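Local coordinates for [PSI+] inducibility protein 3 (Saccharomyces cerevisiae, PDB 1ZX6) that promotes, when overproduced, de novo induction of the [PSI+] prion form of SUP35, and interacts with LAS17, RSP5 and SUP35, at residues Gln28-Leu33 with Gly44-Phe49. Residues are numbered along the deposited sequence; the frame is centred on the assembly and turned at random.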
# COMPACT_ATOMS: atom_id res chain seq x y z
N GLN A 28 3.08 4.45 4.58
CA GLN A 28 3.64 3.98 5.84
C GLN A 28 3.26 2.51 5.99
O GLN A 28 2.09 2.19 6.01
CB GLN A 28 3.09 4.79 7.01
CG GLN A 28 3.68 4.37 8.34
CD GLN A 28 3.25 5.24 9.51
OE1 GLN A 28 2.34 6.07 9.40
NE2 GLN A 28 3.94 5.08 10.63
N LEU A 29 4.24 1.62 6.09
CA LEU A 29 3.95 0.20 6.21
C LEU A 29 3.67 -0.14 7.65
O LEU A 29 4.56 -0.00 8.51
CB LEU A 29 5.14 -0.62 5.65
CG LEU A 29 5.08 -2.13 5.66
CD1 LEU A 29 3.78 -2.69 5.13
CD2 LEU A 29 6.29 -2.69 4.88
N LEU A 30 2.43 -0.55 7.95
CA LEU A 30 2.03 -0.85 9.33
C LEU A 30 2.24 -2.33 9.69
O LEU A 30 2.69 -2.66 10.81
CB LEU A 30 0.56 -0.49 9.54
CG LEU A 30 0.23 1.00 9.32
CD1 LEU A 30 -1.27 1.22 9.15
CD2 LEU A 30 0.73 1.81 10.50
N GLU A 31 1.90 -3.22 8.77
CA GLU A 31 2.05 -4.67 9.01
C GLU A 31 2.20 -5.43 7.69
O GLU A 31 1.52 -5.13 6.70
CB GLU A 31 0.83 -5.21 9.73
CG GLU A 31 0.98 -6.63 10.28
CD GLU A 31 -0.22 -7.07 11.12
OE1 GLU A 31 -1.13 -6.25 11.37
OE2 GLU A 31 -0.27 -8.25 11.48
N LYS A 32 3.11 -6.41 7.66
CA LYS A 32 3.15 -7.30 6.52
C LYS A 32 2.24 -8.47 6.84
O LYS A 32 2.62 -9.36 7.60
CB LYS A 32 4.58 -7.74 6.21
CG LYS A 32 5.50 -6.58 5.86
CD LYS A 32 6.88 -7.09 5.47
CE LYS A 32 7.75 -6.02 4.85
NZ LYS A 32 8.96 -6.60 4.16
N LEU A 33 1.03 -8.47 6.30
CA LEU A 33 0.02 -9.51 6.65
C LEU A 33 0.42 -10.91 6.14
O LEU A 33 0.19 -11.91 6.80
CB LEU A 33 -1.36 -9.09 6.12
CG LEU A 33 -1.88 -7.76 6.64
CD1 LEU A 33 -3.18 -7.37 5.95
CD2 LEU A 33 -2.05 -7.81 8.14
N GLY A 44 -3.53 10.01 4.87
CA GLY A 44 -4.65 9.97 5.80
C GLY A 44 -5.57 8.76 5.72
O GLY A 44 -6.43 8.60 6.57
N ARG A 45 -5.40 7.91 4.70
CA ARG A 45 -6.22 6.69 4.53
C ARG A 45 -5.45 5.46 5.02
O ARG A 45 -4.24 5.35 4.80
CB ARG A 45 -6.57 6.50 3.04
CG ARG A 45 -7.53 7.51 2.45
CD ARG A 45 -7.52 7.47 0.91
NE ARG A 45 -6.19 7.80 0.39
CZ ARG A 45 -5.40 6.99 -0.32
NH1 ARG A 45 -5.78 5.76 -0.67
NH2 ARG A 45 -4.21 7.44 -0.68
N THR A 46 -6.16 4.50 5.62
CA THR A 46 -5.54 3.26 6.11
C THR A 46 -6.28 2.06 5.49
O THR A 46 -7.50 2.04 5.44
CB THR A 46 -5.58 3.15 7.64
OG1 THR A 46 -4.85 4.24 8.22
CG2 THR A 46 -5.00 1.82 8.14
N GLY A 47 -5.53 1.09 4.97
CA GLY A 47 -6.14 -0.13 4.45
C GLY A 47 -5.09 -1.11 3.96
O GLY A 47 -3.88 -0.95 4.24
N ILE A 48 -5.54 -2.08 3.18
CA ILE A 48 -4.69 -3.13 2.69
C ILE A 48 -4.54 -3.05 1.18
O ILE A 48 -5.42 -2.56 0.46
CB ILE A 48 -5.16 -4.53 3.17
CG1 ILE A 48 -6.50 -4.93 2.58
CG2 ILE A 48 -5.23 -4.56 4.72
CD1 ILE A 48 -6.85 -6.40 2.87
N PHE A 49 -3.42 -3.58 0.72
CA PHE A 49 -3.06 -3.50 -0.68
C PHE A 49 -2.11 -4.64 -1.00
O PHE A 49 -1.42 -5.11 -0.10
CB PHE A 49 -2.43 -2.15 -1.02
CG PHE A 49 -1.19 -1.85 -0.25
CD1 PHE A 49 0.06 -2.21 -0.76
CD2 PHE A 49 -1.26 -1.28 0.99
CE1 PHE A 49 1.24 -1.99 -0.04
CE2 PHE A 49 -0.11 -1.03 1.71
CZ PHE A 49 1.15 -1.39 1.20
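In the antiparallel meander of this SH3 domain, strands 26-32 and 45-50 flank strand 37-42, and Leu30 and Leu33 reach over that middle strand to meet Thr46 and Ile48. The two flanking strands run in nearly the same direction, 22° apart over the touching parts, as expected of next-but-one neighbours in an antiparallel sheet. Leu30 CA lies 9.2 Å from Thr46 CA, too far for backbone pairing, and both strands bond to the middle one: Gln28 pairs with Ser41 and Gly47 with Gly40. A classic beta bulge sets two residues, Leu30 and Glu31, opposite the single Lys39.

Leucine suits both bridging places because its branch lies one carbon further out than that of a beta-branched residue. In Leu30, CG stands anti to the carbonyl carbon (chi1 -61°), and CD1 comes within 3.9 Å of Thr46 CG2; the two side chains cross at about a right angle. Thr46, with CG2 anti to its backbone N, turns its methyl to the leucine and also touches Lys39. This is a surface contact, burying just 153 Å² in all. Further along, Leu33 crosses Ile48 equally steeply, its CD1 meeting the branch methyl CG2 of Ile48 at 3.7 Å.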